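Local coordinates for protein alpha,alpha-trehalose-phosphate synthase (UDP-forming) (Burkholderia vietnamiensis, PDB 5TVG) that belongs to glycosyltransferase family 20, enzymes of the two-domain GT-B fold, and is modelled with uridine-5'-diphosphate and a magnesium ion, at residues Arg252-Met257 and Arg352-Ala357; Leu267-Asp272 and Met356-Met361; Ser362-Val367 and Val392-Glu397. All coordinates share one frame; numbering follows the deposited sequence. Where two conformers were deposited one is given.

Interaction 1: Arg252-Met257 and Arg352-Ala357; sequences RKPVKM and RNLLMA. With UDP (uridine-5'-diphosphate), chain I.
Leu354 reaches out from helix 352-361 and puts its two methyl branches against three residues at the start of helix 253-262. Its CD2 lies 3.7 Å from Arg252 CB and equally close to Val255 CG2, while CD1 meets CG of the Pro254 ring at 3.8 Å. Only the leucine's branch ends touch, and it crosses Arg252 and Pro254 at about a right angle. Deeper in, Val255 CG2 also packs on Ala357 CB (3.8 Å); with CG1 anti to the backbone N (chi1 -175°), CG2 is left beside that N and touches Leu354 and Ala357 together. The axes of the two helix segments come within 9.8 Å and cross at -29°. Phe358 extends this apolar patch, and Pro254 also packs on Leu338 of the second subunit.

Contacts with the nucleotide lie on another side of helix 352-361. Arg352, its chain extended from CG to NE, gives two weak hydrogen bonds from NE to the ribose of uridine-5'-diphosphate, at 3.1 Å to O2' and 3.3 Å to O3'. Its NH2 makes a salt bridge with Glu380 and its NH1 bonds to Ser28 O. Leu355 CD1 sits over the face of the uracil, 3.3 Å from N3. One helix thus packs on its neighbour and lines the nucleotide pocket, which in GT-B enzymes belongs largely to the C-terminal Rossmann-like domain.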
loop_
_atom_site.group_PDB
_atom_site.type_symbol
_atom_site.label_atom_id
_atom_site.label_comp_id
_atom_site.label_asym_id
_atom_site.label_seq_id
_atom_site.Cartn_x
_atom_site.Cartn_y
_atom_site.Cartn_z
ATOM N N ARG A 252 -14.995 40.008 -4.957
ATOM C CA ARG A 252 -13.615 39.794 -4.549
ATOM C C ARG A 252 -12.864 39.005 -5.618
ATOM O O ARG A 252 -13.462 38.278 -6.413
ATOM C CB ARG A 252 -13.561 39.065 -3.206
ATOM C CG ARG A 252 -14.097 39.878 -2.022
ATOM C CD ARG A 252 -13.400 41.230 -1.900
ATOM N NE ARG A 252 -13.617 41.847 -0.593
ATOM C CZ ARG A 252 -14.603 42.693 -0.316
ATOM N NH1 ARG A 252 -14.721 43.200 0.904
ATOM N NH2 ARG A 252 -15.473 43.030 -1.259
ATOM N N LYS A 253 -11.533 39.164 -5.628
ATOM C CA LYS A 253 -10.694 38.598 -6.690
ATOM C C LYS A 253 -10.833 37.091 -6.852
ATOM O O LYS A 253 -10.962 36.631 -8.000
ATOM C CB LYS A 253 -9.223 38.982 -6.460
ATOM N N PRO A 254 -10.800 36.269 -5.795
ATOM C CA PRO A 254 -10.978 34.822 -6.016
ATOM C C PRO A 254 -12.300 34.487 -6.680
ATOM O O PRO A 254 -12.379 33.542 -7.485
ATOM C CB PRO A 254 -10.921 34.240 -4.593
ATOM C CG PRO A 254 -10.211 35.280 -3.769
ATOM C CD PRO A 254 -10.616 36.592 -4.360
ATOM N N VAL A 255 -13.341 35.265 -6.383
ATOM C CA VAL A 255 -14.652 34.989 -6.949
ATOM C C VAL A 255 -14.657 35.314 -8.430
ATOM O O VAL A 255 -15.184 34.546 -9.253
ATOM C CB VAL A 255 -15.736 35.781 -6.187
ATOM C CG1 VAL A 255 -17.128 35.404 -6.707
ATOM C CG2 VAL A 255 -15.604 35.578 -4.670
ATOM N N LYS A 256 -14.055 36.447 -8.800
ATOM C CA LYS A 256 -13.954 36.793 -10.215
ATOM C C LYS A 256 -13.087 35.784 -10.962
ATOM O O LYS A 256 -13.389 35.425 -12.099
ATOM C CB LYS A 256 -13.394 38.214 -10.377
ATOM N N MET A 257 -12.006 35.314 -10.336
ATOM C CA MET A 257 -11.151 34.319 -10.971
ATOM C C MET A 257 -11.959 33.087 -11.337
ATOM O O MET A 257 -11.849 32.566 -12.455
ATOM C CB MET A 257 -9.983 33.936 -10.047
ATOM C CG MET A 257 -8.855 34.964 -9.942
ATOM S SD MET A 257 -7.646 34.565 -8.636
ATOM C CE MET A 257 -7.509 32.783 -8.829
ATOM N N ARG A 352 -14.260 32.467 5.129
ATOM C CA ARG A 352 -15.618 31.913 5.124
ATOM C C ARG A 352 -16.575 32.750 4.276
ATOM O O ARG A 352 -17.443 32.205 3.585
ATOM C CB ARG A 352 -16.126 31.790 6.560
ATOM C CG ARG A 352 -17.278 30.852 6.727
ATOM C CD ARG A 352 -17.487 30.405 8.173
ATOM N NE ARG A 352 -18.887 30.025 8.360
ATOM C CZ ARG A 352 -19.835 30.901 8.663
ATOM N NH1 ARG A 352 -19.494 32.172 8.818
ATOM N NH2 ARG A 352 -21.109 30.516 8.819
ATOM N N ASN A 353 -16.422 34.071 4.280
ATOM C CA ASN A 353 -17.290 34.885 3.432
ATOM C C ASN A 353 -17.038 34.638 1.943
ATOM O O ASN A 353 -17.982 34.729 1.139
ATOM C CB ASN A 353 -17.106 36.354 3.758
ATOM C CG ASN A 353 -17.648 36.700 5.126
ATOM O OD1 ASN A 353 -17.198 37.652 5.746
ATOM N ND2 ASN A 353 -18.577 35.884 5.628
ATOM N N LEU A 354 -15.786 34.356 1.545
ATOM C CA LEU A 354 -15.544 33.958 0.154
ATOM C C LEU A 354 -16.306 32.680 -0.176
ATOM O O LEU A 354 -16.901 32.560 -1.255
ATOM C CB LEU A 354 -14.043 33.770 -0.107
ATOM C CG LEU A 354 -13.204 35.044 -0.267
ATOM C CD1 LEU A 354 -11.714 34.742 -0.353
ATOM C CD2 LEU A 354 -13.649 35.779 -1.526
ATOM N N LEU A 355 -16.317 31.724 0.753
ATOM C CA LEU A 355 -17.040 30.483 0.513
ATOM C C LEU A 355 -18.509 30.750 0.174
ATOM O O LEU A 355 -19.086 30.083 -0.701
ATOM C CB LEU A 355 -16.909 29.561 1.732
ATOM C CG LEU A 355 -15.519 29.023 2.075
ATOM C CD1 LEU A 355 -15.614 28.038 3.197
ATOM C CD2 LEU A 355 -14.884 28.347 0.852
ATOM N N MET A 356 -19.131 31.716 0.856
ATOM C CA MET A 356 -20.535 32.045 0.580
ATOM C C MET A 356 -20.724 32.576 -0.838
ATOM O O MET A 356 -21.698 32.232 -1.511
ATOM C CB MET A 356 -21.053 33.042 1.621
ATOM C CG MET A 356 -20.747 32.597 3.068
ATOM S SD MET A 356 -21.346 30.922 3.413
ATOM C CE MET A 356 -20.348 30.448 4.799
ATOM N N ALA A 357 -19.813 33.429 -1.310
ATOM C CA ALA A 357 -19.921 33.886 -2.689
ATOM C C ALA A 357 -19.723 32.733 -3.693
ATOM O O ALA A 357 -20.309 32.775 -4.780
ATOM C CB ALA A 357 -18.935 35.026 -2.958
HETATM N N1 UDP I . -15.263 26.253 6.772
HETATM C C2 UDP I . -14.579 27.417 6.472
HETATM N N3 UDP I . -13.516 27.268 5.619
HETATM C C4 UDP I . -13.066 26.095 5.046
HETATM C C5 UDP I . -13.823 24.920 5.410
HETATM C C6 UDP I . -14.869 25.037 6.255
HETATM O O2 UDP I . -14.904 28.509 6.908
HETATM O O4 UDP I . -12.067 26.123 4.299
HETATM C "C1'" UDP I . -16.413 26.367 7.698
HETATM C "C2'" UDP I . -17.804 26.213 7.079
HETATM O "O2'" UDP I . -18.249 27.495 6.678
HETATM C "C3'" UDP I . -18.614 25.747 8.285
HETATM C "C4'" UDP I . -17.616 24.872 9.032
HETATM O "O4'" UDP I . -16.306 25.363 8.681
HETATM O "O3'" UDP I . -19.148 26.788 9.094
HETATM C "C5'" UDP I . -17.691 23.434 8.602
HETATM O "O5'" UDP I . -18.566 22.847 9.562
HETATM P PA UDP I . -19.479 21.630 9.195
HETATM O O1A UDP I . -20.514 21.564 10.264
HETATM O O2A UDP I . -19.962 21.709 7.756
HETATM O O3A UDP I . -18.514 20.363 9.303
HETATM P PB UDP I . -17.275 20.185 10.280
HETATM O O1B UDP I . -17.719 20.865 11.579
HETATM O O2B UDP I . -17.294 18.703 10.622
HETATM O O3B UDP I . -16.008 20.677 9.672
#

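Interaction 2: Leu267-Asp272 and Met356-Met361; sequences LVMSVD and MAFFRM. With MG (magnesium ion), chain O.
Met269 of strand 266-271 meets both phenylalanines of the helix segment 356-361. Its CG comes to the edge of the Phe359 ring, near the ring plane, 3.8 Å from CD1. Its terminal methyl CE instead lies 3.6 Å from Phe358 CB, near the root of that side chain. The methionine serves both because its chain bends at chi2 (79°), which separates the directions of CG and CE. Further along the strand, Val271 CG2 is 3.7 Å from Phe359 CE1 and about as far from CZ, with the two side chains crossing at about a right angle. At the other end Leu267 CD2 rests near Phe358 O and, more loosely, 4.4 Å from Met361 SD. The side-chain contacts are all apolar.

In the next shell, the ring of Phe358 meets Tyr350 edge-to-face, and that of Phe359 meets Tyr381. The Phe359 carbonyl accepts hydrogen bonds from Ser362 OG and Gln385 NE2. One residue on, Arg360 O binds the magnesium ion at 2.1 Å; the other ligands are Ser362 O, Gln385 OE1 and a water, more distant at 2.6 Å from the magnesium ion. Gln385 therefore ties the last turn of the helix to the metal through both ends of its amide.

The strand and helix run roughly antiparallel, at 148°, with their axes 8.4 Å apart. Helix 352-361 packs on the parallel sheet of the Rossmann-like domain of the GT-B fold, flanked by helices 239-248, 253-262 and 376-384, while strand 266-271 has strands 301-306 and 364-367 as its neighbours.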
loop_
_atom_site.group_PDB
_atom_site.type_symbol
_atom_site.label_atom_id
_atom_site.label_comp_id
_atom_site.label_asym_id
_atom_site.label_seq_id
_atom_site.Cartn_x
_atom_site.Cartn_y
_atom_site.Cartn_z
ATOM N N LEU A 267 -21.359 24.954 -12.393
ATOM C CA LEU A 267 -20.433 24.798 -11.281
ATOM C C LEU A 267 -21.074 23.932 -10.212
ATOM O O LEU A 267 -22.147 24.260 -9.701
ATOM C CB LEU A 267 -20.043 26.164 -10.722
ATOM C CG LEU A 267 -19.271 26.159 -9.392
ATOM C CD1 LEU A 267 -17.892 25.434 -9.569
ATOM C CD2 LEU A 267 -19.125 27.548 -8.834
ATOM N N VAL A 268 -20.423 22.827 -9.892
ATOM C CA VAL A 268 -20.763 22.005 -8.745
ATOM C C VAL A 268 -19.721 22.314 -7.681
ATOM O O VAL A 268 -18.514 22.253 -7.950
ATOM C CB VAL A 268 -20.778 20.505 -9.094
ATOM C CG1 VAL A 268 -21.127 19.676 -7.856
ATOM C CG2 VAL A 268 -21.772 20.176 -10.239
ATOM N N MET A 269 -20.185 22.700 -6.503
ATOM C CA MET A 269 -19.347 23.219 -5.436
ATOM C C MET A 269 -19.397 22.313 -4.205
ATOM O O MET A 269 -20.483 21.949 -3.737
ATOM C CB MET A 269 -19.810 24.637 -5.078
ATOM C CG MET A 269 -18.841 25.294 -4.232
ATOM S SD MET A 269 -17.443 25.934 -5.135
ATOM C CE MET A 269 -16.490 26.202 -3.655
ATOM N N SER A 270 -18.227 22.022 -3.634
ATOM C CA SER A 270 -18.111 21.296 -2.374
ATOM C C SER A 270 -17.074 21.989 -1.507
ATOM O O SER A 270 -16.051 22.443 -2.017
ATOM C CB SER A 270 -17.673 19.846 -2.568
ATOM O OG SER A 270 -18.705 19.078 -3.121
ATOM N N VAL A 271 -17.344 22.070 -0.201
ATOM C CA VAL A 271 -16.379 22.536 0.802
ATOM C C VAL A 271 -16.423 21.555 1.971
ATOM O O VAL A 271 -17.495 21.346 2.565
ATOM C CB VAL A 271 -16.662 23.965 1.308
ATOM C CG1 VAL A 271 -15.669 24.308 2.443
ATOM C CG2 VAL A 271 -16.520 24.998 0.181
ATOM N N ASP A 272 -15.274 20.943 2.288
ATOM C CA ASP A 272 -15.198 19.929 3.338
ATOM C C ASP A 272 -13.792 19.915 3.926
ATOM O O ASP A 272 -12.821 19.967 3.173
ATOM C CB ASP A 272 -15.477 18.499 2.809
ATOM C CG ASP A 272 -16.801 18.367 2.066
ATOM O OD1 ASP A 272 -16.954 18.950 0.976
ATOM O OD2 ASP A 272 -17.687 17.632 2.561
ATOM N N MET A 356 -19.131 31.716 0.856
ATOM C CA MET A 356 -20.535 32.045 0.580
ATOM C C MET A 356 -20.724 32.576 -0.838
ATOM O O MET A 356 -21.698 32.232 -1.511
ATOM C CB MET A 356 -21.053 33.042 1.621
ATOM C CG MET A 356 -20.747 32.597 3.068
ATOM S SD MET A 356 -21.346 30.922 3.413
ATOM C CE MET A 356 -20.348 30.448 4.799
ATOM N N ALA A 357 -19.813 33.429 -1.310
ATOM C CA ALA A 357 -19.921 33.886 -2.689
ATOM C C ALA A 357 -19.723 32.733 -3.693
ATOM O O ALA A 357 -20.309 32.775 -4.780
ATOM C CB ALA A 357 -18.935 35.026 -2.958
ATOM N N PHE A 358 -18.891 31.725 -3.364
ATOM C CA PHE A 358 -18.747 30.543 -4.231
ATOM C C PHE A 358 -20.047 29.737 -4.292
ATOM O O PHE A 358 -20.473 29.322 -5.372
ATOM C CB PHE A 358 -17.609 29.626 -3.747
ATOM C CG PHE A 358 -16.250 30.269 -3.719
ATOM C CD1 PHE A 358 -15.938 31.330 -4.551
ATOM C CD2 PHE A 358 -15.279 29.805 -2.833
ATOM C CE1 PHE A 358 -14.681 31.925 -4.512
ATOM C CE2 PHE A 358 -14.019 30.398 -2.768
ATOM C CZ PHE A 358 -13.716 31.465 -3.617
ATOM N N PHE A 359 -20.665 29.478 -3.128
ATOM C CA PHE A 359 -21.936 28.754 -3.067
ATOM C C PHE A 359 -22.998 29.436 -3.924
ATOM O O PHE A 359 -23.711 28.776 -4.689
ATOM C CB PHE A 359 -22.431 28.661 -1.619
ATOM C CG PHE A 359 -21.576 27.794 -0.728
ATOM C CD1 PHE A 359 -20.778 26.792 -1.266
ATOM C CD2 PHE A 359 -21.526 28.041 0.656
ATOM C CE1 PHE A 359 -19.985 26.003 -0.452
ATOM C CE2 PHE A 359 -20.743 27.261 1.480
ATOM C CZ PHE A 359 -19.965 26.230 0.933
ATOM N N ARG A 360 -23.128 30.763 -3.796
ATOM C CA ARG A 360 -24.131 31.493 -4.575
ATOM C C ARG A 360 -23.904 31.346 -6.081
ATOM O O ARG A 360 -24.859 31.185 -6.849
ATOM C CB ARG A 360 -24.095 32.959 -4.186
ATOM C CG ARG A 360 -25.179 33.835 -4.762
ATOM C CD ARG A 360 -25.097 35.200 -4.042
ATOM N NE ARG A 360 -26.194 36.093 -4.382
ATOM C CZ ARG A 360 -27.296 36.237 -3.655
ATOM N NH1 ARG A 360 -27.454 35.537 -2.529
ATOM N NH2 ARG A 360 -28.239 37.086 -4.056
ATOM N N MET A 361 -22.647 31.442 -6.518
ATOM C CA MET A 361 -22.338 31.355 -7.942
ATOM C C MET A 361 -22.693 29.990 -8.500
ATOM O O MET A 361 -23.084 29.891 -9.662
ATOM C CB MET A 361 -20.853 31.675 -8.196
ATOM C CG MET A 361 -20.456 31.795 -9.689
ATOM S SD MET A 361 -18.631 31.829 -9.874
ATOM C CE MET A 361 -18.240 32.480 -8.255
HETATM MG MG MG O . -26.226 29.610 -6.968
HETATM O O HOH W 1 -27.843 29.411 -8.937
#

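Interaction 3: Ser362-Val367 and Val392-Glu397; sequences SQVGYV and VLVLSE. With MG (magnesium ion), chain O.
Gln363 O accepts the amide of Val392 at 2.9 Å, the first of five backbone hydrogen bonds that join strands 364-367 and 392-396 in parallel. Val392 O then takes Gly365 N, and Gly365 O takes Val394 N at 2.7 Å with the donor nearly along the C=O axis. At Val394 O the C=O...N angle to Val367 N is 178°, and Val367 O closes the ladder on Ser396 N. Two carbonyls gain a CA-H...O contact as well: Val392 O from Val364 CA, and Val367 O from Leu395 CA at 3.2 Å. Away from this pair, Val364 and Tyr366 make backbone hydrogen bonds with Met269 of strand 266-271, and Leu393 and Leu395 with Leu409 of strand 409-411.

The strands belong to a beta-alpha-beta unit, with helix 376-384 as the crossover, in the Rossmann-like parallel sheet of the GT-B fold. Tyr366 and Val364 share one face with Val394, whose CG2 lies 3.8 Å from Val364 CG1; helix 416-428 packs there. On the face against which helix 376-384 packs, Val367 CG2 meets Leu393 CD1 at 3.9 Å, beside Gly365.

Polar side chains find their partners beyond the strand pair. Gln363 OE1 accepts Leu267 N, Tyr366 OH bonds to Arg283 O, and Ser396 OG bonds to Pro369 O and Phe398 N. Ser362 OG bonds to Tyr381 OH, whereas Ser362 O is a ligand of the magnesium ion at 2.3 Å.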
loop_
_atom_site.group_PDB
_atom_site.type_symbol
_atom_site.label_atom_id
_atom_site.label_comp_id
_atom_site.label_asym_id
_atom_site.label_seq_id
_atom_site.Cartn_x
_atom_site.Cartn_y
_atom_site.Cartn_z
ATOM N N SER A 362 -22.586 28.938 -7.686
ATOM C CA SER A 362 -22.751 27.571 -8.153
ATOM C C SER A 362 -24.205 27.231 -8.450
ATOM O O SER A 362 -25.145 27.887 -7.984
ATOM C CB SER A 362 -22.243 26.571 -7.122
ATOM O OG SER A 362 -23.034 26.663 -5.953
ATOM N N GLN A 363 -24.373 26.160 -9.246
ATOM C CA GLN A 363 -25.681 25.583 -9.526
ATOM C C GLN A 363 -26.011 24.434 -8.586
ATOM O O GLN A 363 -27.190 24.152 -8.361
ATOM C CB GLN A 363 -25.740 25.066 -10.988
ATOM C CG GLN A 363 -25.849 26.187 -12.027
ATOM C CD GLN A 363 -24.630 27.159 -12.038
ATOM O OE1 GLN A 363 -23.479 26.756 -12.205
ATOM N NE2 GLN A 363 -24.903 28.429 -11.822
ATOM N N VAL A 364 -25.009 23.771 -8.016
ATOM C CA VAL A 364 -25.232 22.594 -7.182
ATOM C C VAL A 364 -24.336 22.663 -5.958
ATOM O O VAL A 364 -23.134 22.931 -6.071
ATOM C CB VAL A 364 -24.932 21.285 -7.951
ATOM C CG1 VAL A 364 -25.159 20.078 -7.059
ATOM C CG2 VAL A 364 -25.754 21.198 -9.242
ATOM N N GLY A 365 -24.914 22.360 -4.785
ATOM C CA GLY A 365 -24.134 22.080 -3.597
ATOM C C GLY A 365 -24.098 20.581 -3.360
ATOM O O GLY A 365 -25.132 19.932 -3.238
ATOM N N TYR A 366 -22.896 20.059 -3.227
ATOM C CA TYR A 366 -22.653 18.630 -3.298
ATOM C C TYR A 366 -22.080 18.266 -1.941
ATOM O O TYR A 366 -20.887 18.466 -1.683
ATOM C CB TYR A 366 -21.710 18.354 -4.456
ATOM C CG TYR A 366 -21.591 16.937 -4.937
ATOM C CD1 TYR A 366 -22.516 15.929 -4.587
ATOM C CD2 TYR A 366 -20.498 16.588 -5.742
ATOM C CE1 TYR A 366 -22.335 14.617 -5.063
ATOM C CE2 TYR A 366 -20.332 15.329 -6.216
ATOM C CZ TYR A 366 -21.223 14.334 -5.891
ATOM O OH TYR A 366 -20.935 13.066 -6.398
ATOM N N VAL A 367 -22.953 17.808 -1.051
ATOM C CA VAL A 367 -22.631 17.650 0.362
ATOM C C VAL A 367 -23.067 16.241 0.743
ATOM O O VAL A 367 -24.212 16.023 1.157
ATOM C CB VAL A 367 -23.324 18.688 1.245
ATOM C CG1 VAL A 367 -22.898 18.521 2.724
ATOM C CG2 VAL A 367 -23.021 20.080 0.741
ATOM N N VAL A 392 -29.159 23.996 -6.300
ATOM C CA VAL A 392 -29.786 22.801 -5.755
ATOM C C VAL A 392 -28.842 22.146 -4.771
ATOM O O VAL A 392 -27.663 21.938 -5.074
ATOM C CB VAL A 392 -30.159 21.800 -6.882
ATOM C CG1 VAL A 392 -30.723 20.524 -6.293
ATOM C CG2 VAL A 392 -31.130 22.436 -7.805
ATOM N N LEU A 393 -29.379 21.731 -3.632
ATOM C CA LEU A 393 -28.576 21.044 -2.626
ATOM C C LEU A 393 -28.736 19.541 -2.825
ATOM O O LEU A 393 -29.864 19.019 -2.777
ATOM C CB LEU A 393 -28.987 21.459 -1.210
ATOM C CG LEU A 393 -28.265 20.721 -0.083
ATOM C CD1 LEU A 393 -26.744 20.919 -0.203
ATOM C CD2 LEU A 393 -28.775 21.235 1.282
ATOM N N VAL A 394 -27.616 18.859 -3.085
ATOM C CA VAL A 394 -27.548 17.406 -3.119
ATOM C C VAL A 394 -26.905 16.951 -1.827
ATOM O O VAL A 394 -25.726 17.236 -1.587
ATOM C CB VAL A 394 -26.751 16.906 -4.335
ATOM C CG1 VAL A 394 -26.619 15.401 -4.280
ATOM C CG2 VAL A 394 -27.407 17.381 -5.597
ATOM N N LEU A 395 -27.651 16.205 -1.020
ATOM C CA LEU A 395 -27.302 16.024 0.382
ATOM C C LEU A 395 -27.408 14.567 0.788
ATOM O O LEU A 395 -28.438 13.928 0.558
ATOM C CB LEU A 395 -28.224 16.876 1.295
ATOM C CG LEU A 395 -28.056 16.782 2.833
ATOM C CD1 LEU A 395 -26.683 17.316 3.290
ATOM C CD2 LEU A 395 -29.227 17.564 3.585
ATOM N N SER A 396 -26.394 14.093 1.497
ATOM C CA SER A 396 -26.401 12.755 2.062
ATOM C C SER A 396 -27.440 12.596 3.170
ATOM O O SER A 396 -27.582 13.462 4.055
ATOM C CB SER A 396 -25.007 12.433 2.599
ATOM O OG SER A 396 -25.039 11.290 3.411
ATOM N N GLU A 397 -28.163 11.467 3.130
ATOM C CA GLU A 397 -29.127 11.141 4.179
ATOM C C GLU A 397 -28.458 10.811 5.509
ATOM O O GLU A 397 -29.160 10.574 6.495
ATOM C CB GLU A 397 -29.992 9.946 3.772
ATOM C CG GLU A 397 -29.172 8.750 3.375
ATOM C CD GLU A 397 -30.011 7.483 3.180
ATOM O OE1 GLU A 397 -30.357 6.812 4.195
ATOM O OE2 GLU A 397 -30.334 7.172 2.003
HETATM MG MG MG O . -26.226 29.610 -6.968
HETATM O O HOH W 1 -27.843 29.411 -8.937
#

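The contacts follow one another from helix 253-262 through helix 352-361 to the parallel sheet. Interactions 1 and 2, centres about 9 Å apart, share helix 352-361 and touch where Val255 CG1 meets Met361 CE at 3.5 Å and Leu355 CD2 meets Val271 CG2 at 3.8 Å; Leu355 and Val271 both belong to the uridine-5'-diphosphate pocket. Interactions 2 and 3, about 10 Å between centres, meet in neighbouring strands: Ser270 OG lies 2.7 Å from Tyr366 O, a probable hydrogen bond. They also share the magnesium site, through Arg360 O and Ser362 O at the turn between helix and strand. Interactions 1 and 3 do not touch; their centres are about 19 Å apart.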